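Local atomic coordinates of RsfP (Uncultured bacterium, PDB entry 4GLJ), a protein that probably catalyses the phosphate-dependent cleavage of methylthioadenosine to adenine and methylthioribose 1-phosphate, and binds the dye rhodamine B. Residues S74-Y78 against R79-Y83; V278-V281 against E282-S285. All coordinates share one frame; numbering follows the deposited sequence.

Contact 1: residues S74-Y78 against R79-Y83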
loop_
_atom_site.group_PDB
_atom_site.type_symbol
_atom_site.label_atom_id
_atom_site.label_comp_id
_atom_site.label_asym_id
_atom_site.label_seq_id
_atom_site.Cartn_x
_atom_site.Cartn_y
_atom_site.Cartn_z
ATOM N N SER A 74 -2.561 -2.748 -13.067
ATOM C CA SER A 74 -3.489 -2.573 -11.965
ATOM C C SER A 74 -4.878 -3.100 -12.315
ATOM O O SER A 74 -5.599 -3.448 -11.422
ATOM C CB SER A 74 -3.681 -1.061 -11.571
ATOM O OG SER A 74 -2.431 -0.473 -11.226
ATOM N N GLU A 75 -5.279 -3.162 -13.592
ATOM C CA GLU A 75 -6.663 -3.488 -13.831
ATOM C C GLU A 75 -6.792 -4.928 -14.418
ATOM O O GLU A 75 -7.873 -5.359 -14.815
ATOM C CB GLU A 75 -7.334 -2.429 -14.747
ATOM C CG GLU A 75 -6.723 -2.532 -16.134
ATOM C CD GLU A 75 -7.212 -1.369 -17.052
ATOM O OE1 GLU A 75 -8.272 -0.751 -16.754
ATOM O OE2 GLU A 75 -6.568 -1.151 -18.080
ATOM N N VAL A 76 -5.692 -5.666 -14.486
ATOM C CA VAL A 76 -5.800 -7.042 -15.000
ATOM C C VAL A 76 -6.781 -7.824 -14.101
ATOM O O VAL A 76 -6.642 -7.734 -12.845
ATOM C CB VAL A 76 -4.418 -7.645 -15.024
ATOM C CG1 VAL A 76 -4.484 -9.186 -15.245
ATOM C CG2 VAL A 76 -3.583 -6.992 -16.148
ATOM N N PRO A 77 -7.696 -8.634 -14.676
ATOM C CA PRO A 77 -8.582 -9.327 -13.771
ATOM C C PRO A 77 -7.879 -10.616 -13.248
ATOM O O PRO A 77 -8.201 -11.779 -13.679
ATOM C CB PRO A 77 -9.789 -9.676 -14.687
ATOM C CG PRO A 77 -9.120 -9.986 -16.031
ATOM C CD PRO A 77 -7.956 -9.011 -16.096
ATOM N N TYR A 78 -7.012 -10.435 -12.250
ATOM C CA TYR A 78 -6.199 -11.589 -11.784
ATOM C C TYR A 78 -7.058 -12.735 -11.251
ATOM O O TYR A 78 -6.710 -13.871 -11.516
ATOM C CB TYR A 78 -5.262 -11.093 -10.648
ATOM C CG TYR A 78 -4.200 -10.163 -11.179
ATOM C CD1 TYR A 78 -3.092 -10.651 -11.818
ATOM C CD2 TYR A 78 -4.385 -8.771 -11.074
ATOM C CE1 TYR A 78 -2.149 -9.770 -12.340
ATOM C CE2 TYR A 78 -3.443 -7.888 -11.612
ATOM C CZ TYR A 78 -2.401 -8.392 -12.279
ATOM O OH TYR A 78 -1.464 -7.561 -12.783
ATOM N N ARG A 79 -8.102 -12.475 -10.466
ATOM C CA ARG A 79 -8.942 -13.521 -9.923
ATOM C C ARG A 79 -9.706 -14.308 -10.987
ATOM O O ARG A 79 -9.648 -15.484 -10.966
ATOM C CB ARG A 79 -9.912 -12.959 -8.885
ATOM C CG ARG A 79 -9.352 -12.687 -7.501
ATOM C CD ARG A 79 -10.380 -12.062 -6.583
ATOM N NE ARG A 79 -10.930 -10.874 -7.175
ATOM C CZ ARG A 79 -12.022 -10.248 -6.786
ATOM N NH1 ARG A 79 -12.724 -10.658 -5.764
ATOM N NH2 ARG A 79 -12.388 -9.188 -7.442
ATOM N N ALA A 80 -10.346 -13.641 -11.946
ATOM C CA ALA A 80 -10.891 -14.337 -13.157
ATOM C C ALA A 80 -9.922 -15.174 -13.928
ATOM O O ALA A 80 -10.261 -16.284 -14.322
ATOM C CB ALA A 80 -11.664 -13.357 -14.070
ATOM N N ASN A 81 -8.715 -14.682 -14.167
ATOM C CA ASN A 81 -7.726 -15.425 -14.956
ATOM C C ASN A 81 -7.323 -16.739 -14.262
ATOM O O ASN A 81 -7.288 -17.791 -14.891
ATOM C CB ASN A 81 -6.460 -14.575 -15.131
ATOM C CG ASN A 81 -6.667 -13.392 -16.094
ATOM O OD1 ASN A 81 -7.685 -13.369 -16.826
ATOM N ND2 ASN A 81 -5.695 -12.454 -16.150
ATOM N N ILE A 82 -7.083 -16.660 -12.953
ATOM C CA ILE A 82 -6.588 -17.838 -12.213
ATOM C C ILE A 82 -7.776 -18.729 -12.049
ATOM O O ILE A 82 -7.639 -19.928 -12.210
ATOM C CB ILE A 82 -5.966 -17.367 -10.830
ATOM C CG1 ILE A 82 -4.617 -16.651 -11.050
ATOM C CG2 ILE A 82 -5.756 -18.570 -9.908
ATOM C CD1 ILE A 82 -3.565 -17.411 -11.855
ATOM N N TYR A 83 -8.980 -18.177 -11.772
ATOM C CA TYR A 83 -10.139 -19.033 -11.589
ATOM C C TYR A 83 -10.421 -19.814 -12.906
ATOM O O TYR A 83 -10.699 -21.043 -12.925
ATOM C CB TYR A 83 -11.389 -18.233 -11.225
ATOM C CG TYR A 83 -12.548 -19.103 -10.703
ATOM C CD1 TYR A 83 -12.711 -19.338 -9.333
ATOM C CD2 TYR A 83 -13.476 -19.712 -11.577
ATOM C CE1 TYR A 83 -13.770 -20.135 -8.850
ATOM C CE2 TYR A 83 -14.531 -20.514 -11.105
ATOM C CZ TYR A 83 -14.657 -20.716 -9.733
ATOM O OH TYR A 83 -15.659 -21.529 -9.238
#

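Contact 2: residues V278-V281 against E282-S285. With RHB (N-[9-(2-carboxyphenyl)-6-(diethylamino)-3H-xanthen-3-ylidene]-N-ethylethanaminium), chain B.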
loop_
_atom_site.group_PDB
_atom_site.type_symbol
_atom_site.label_atom_id
_atom_site.label_comp_id
_atom_site.label_asym_id
_atom_site.label_seq_id
_atom_site.Cartn_x
_atom_site.Cartn_y
_atom_site.Cartn_z
ATOM N N VAL A 278 -9.752 -22.010 6.956
ATOM C CA VAL A 278 -10.214 -21.951 8.347
ATOM C C VAL A 278 -11.708 -22.300 8.392
ATOM O O VAL A 278 -12.156 -23.021 9.293
ATOM C CB VAL A 278 -9.959 -20.554 8.978
ATOM C CG1 VAL A 278 -10.640 -20.407 10.321
ATOM C CG2 VAL A 278 -8.452 -20.248 9.118
ATOM N N THR A 279 -12.480 -21.799 7.438
ATOM C CA THR A 279 -13.925 -22.001 7.436
ATOM C C THR A 279 -14.203 -23.375 6.840
ATOM O O THR A 279 -13.900 -23.581 5.678
ATOM C CB THR A 279 -14.607 -20.974 6.500
ATOM O OG1 THR A 279 -14.176 -19.672 6.858
ATOM C CG2 THR A 279 -16.175 -21.100 6.528
ATOM N N PRO A 280 -14.835 -24.292 7.612
ATOM C CA PRO A 280 -15.242 -25.588 7.043
ATOM C C PRO A 280 -16.201 -25.376 5.866
ATOM O O PRO A 280 -17.048 -24.484 5.911
ATOM C CB PRO A 280 -15.990 -26.267 8.198
ATOM C CG PRO A 280 -15.472 -25.599 9.434
ATOM C CD PRO A 280 -15.245 -24.153 9.020
ATOM N N VAL A 281 -16.061 -26.175 4.815
ATOM C CA VAL A 281 -16.959 -26.051 3.662
ATOM C C VAL A 281 -18.447 -26.132 4.122
ATOM O O VAL A 281 -19.306 -25.400 3.627
ATOM C CB VAL A 281 -16.559 -27.045 2.528
ATOM C CG1 VAL A 281 -17.696 -27.317 1.540
ATOM C CG2 VAL A 281 -15.315 -26.530 1.808
ATOM N N GLU A 282 -18.737 -26.962 5.131
ATOM C CA GLU A 282 -20.127 -27.134 5.611
ATOM C C GLU A 282 -20.647 -25.893 6.317
ATOM O O GLU A 282 -21.851 -25.730 6.436
ATOM C CB GLU A 282 -20.277 -28.368 6.515
ATOM C CG GLU A 282 -19.077 -28.629 7.404
ATOM C CD GLU A 282 -18.028 -29.430 6.657
ATOM O OE1 GLU A 282 -16.920 -28.886 6.385
ATOM O OE2 GLU A 282 -18.332 -30.599 6.296
ATOM N N ALA A 283 -19.741 -25.006 6.735
ATOM C CA ALA A 283 -20.073 -23.730 7.356
ATOM C C ALA A 283 -20.283 -22.614 6.311
ATOM O O ALA A 283 -20.743 -21.554 6.678
ATOM C CB ALA A 283 -18.958 -23.297 8.329
ATOM N N MET A 284 -19.932 -22.804 5.031
ATOM C CA MET A 284 -20.084 -21.691 4.068
ATOM C C MET A 284 -21.530 -21.490 3.641
ATOM O O MET A 284 -22.269 -22.452 3.565
ATOM C CB MET A 284 -19.215 -21.889 2.853
ATOM C CG MET A 284 -17.713 -21.899 3.234
ATOM S SD MET A 284 -16.821 -22.492 1.812
ATOM C CE MET A 284 -15.098 -22.627 2.442
ATOM N N SER A 285 -21.914 -20.266 3.297
ATOM C CA SER A 285 -23.213 -20.062 2.675
ATOM C C SER A 285 -23.247 -20.642 1.260
ATOM O O SER A 285 -22.157 -20.906 0.666
ATOM C CB SER A 285 -23.503 -18.560 2.601
ATOM O OG SER A 285 -22.630 -17.943 1.683
HETATM O O2 RHB B . -7.235 -22.553 10.914
HETATM C C26 RHB B . -6.288 -23.088 10.305
HETATM C C19 RHB B . -4.995 -22.364 10.115
HETATM C C14 RHB B . -4.620 -21.163 10.717
HETATM C C15 RHB B . -3.361 -20.653 10.430
HETATM C C16 RHB B . -2.481 -21.282 9.572
HETATM C C17 RHB B . -2.858 -22.458 8.973
HETATM C C18 RHB B . -4.107 -22.987 9.261
HETATM C C9 RHB B . -5.406 -20.320 11.673
HETATM C C8 RHB B . -5.002 -18.885 11.776
HETATM C C13 RHB B . -3.967 -18.356 11.019
HETATM C C12 RHB B . -3.590 -17.013 11.111
HETATM C C11 RHB B . -4.274 -16.163 11.951
HETATM N N1 RHB B . -3.886 -14.814 12.113
HETATM C C35 RHB B . -2.414 -14.897 12.164
HETATM C C36 RHB B . -2.083 -16.081 13.058
HETATM C C22 RHB B . -4.365 -13.763 11.169
HETATM C C23 RHB B . -5.684 -13.159 11.675
HETATM C C10 RHB B . -5.286 -16.714 12.726
HETATM C C7 RHB B . -5.663 -18.048 12.632
HETATM O O1 RHB B . -6.692 -18.526 13.402
HETATM C C1 RHB B . -7.121 -19.826 13.383
HETATM C C2 RHB B . -6.531 -20.770 12.553
HETATM C C6 RHB B . -8.175 -20.176 14.214
HETATM C C5 RHB B . -8.663 -21.468 14.237
HETATM C C4 RHB B . -8.087 -22.426 13.412
HETATM C C3 RHB B . -7.023 -22.079 12.575
HETATM N N2 RHB B . -9.723 -21.778 15.109
HETATM C C24 RHB B . -10.976 -21.093 14.733
HETATM C C25 RHB B . -11.830 -20.933 15.975
HETATM C C33 RHB B . -9.908 -23.241 15.203
HETATM C C34 RHB B . -10.550 -23.565 16.539
HETATM O O3 RHB B . -6.364 -24.252 9.868
#

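Contact 1: residues S74-Y78 against R79-Y83
The backbone N of N81 donates to the carbonyl O of P77 across 3.0 Å, with an N-H...O angle of 161°. Seen from the acceptor the bond is also straight: the C=O...N angle is 168°. It spans four residues, which makes it the first helical bond of helix 78-87, with P77 at the N-cap position. One step along, I82 N gives the equivalent bond to Y78 O at 3.2 Å, its donor tilted somewhat from the carbonyl plane.

The N81 carboxamide folds back toward the same P77 oxygen. Its CG lies opposite the carbonyl carbon and beside the backbone N (chi1 -72°), which sets N81 CG 3.3 Å from P77 O. The two arms of the amide then meet different neighbours: OD1 approaches the pyrrolidine ring at P77 CG, 3.8 Å away, while ND2 touches V76 CG1 at 3.6 Å. OD1 also accepts a hydrogen bond from S46 N, which helps hold the amide's orientation against the loop that carries S46, between strands 33-36 and 49-54. A leucine in place of N81 would probably leave S46 N without this acceptor and the loop around S46 less firmly held.

V76 CG1 has a second role, standing 3.7 Å above the plane of the Y78 ring and over its centre. The far end of that tyrosine is held by its OH bonding to P73 O, and helix 200-209 touches the side chain through P202, E203 and L206. On the flank of the turn, P77 CB and A80 CB are 4.2 Å apart, a light apolar touch.

A weak bond from Y78 N to V76 O closes an inverse gamma turn centred on P77, so the chain bends sharply just before it coils: a proline N-cap leading into the first turn of an alpha-helix.

Contact 2: residues V278-V281 against E282-S285
The torsions of T279 and M284 bring their side chains together: T279 keeps OG1 beside its own backbone N (chi1 -52°), turning CG2 toward the following residues, and M284 runs extended beyond CG (chi2 168°) back along the turn. Between them lies a short 3-10 turn, identified by two bonds spanning three residues, A283 N to P280 O at 2.9 Å and M284 N to V281 O at 3.0 Å. In the latter the donor stands above the carbonyl plane, 62° out of it and not on a lone pair. Helix 286-291 follows directly, with S285 at its N-cap position.

T279 CG2 rests 3.7 Å from M284 CG and also touches A283 CB. The methionine's tip reaches further back, CE lying 3.6 Å from the T279 carbonyl O and 4.0 Å from V281 CG2. T279 OG1 is bonded to V134 N, which ties the start of the turn to a separate loop.

On the outer side the E282 chain bends at its second torsion, bringing OE1 to 3.3 Å from P280 CB. Just before the turn, V278 CG2 stands 3.2 Å from O2, an oxygen of the carboxyl group of a rhodamine B belonging to chain B.

Overall arrangement
Contacts 1 and 2 follow one another along the chain and do not touch: their centres are about 24 Å apart and their nearest atoms about 11 Å. Contact 1 is buried, its centre about 11 Å from the chain's centre, whereas contact 2 lies at the surface, its centre about 30 Å from the chain's centre. The C-terminal tail connects them indirectly, since Y83 OH bonds to A294 N and V281 packs on L296. Each also has dye nearby. The Y78 side chain is about 8 Å from one rhodamine B, and its partner P73 lines a dye pocket; at contact 2, V278 adjoins a chain B dye.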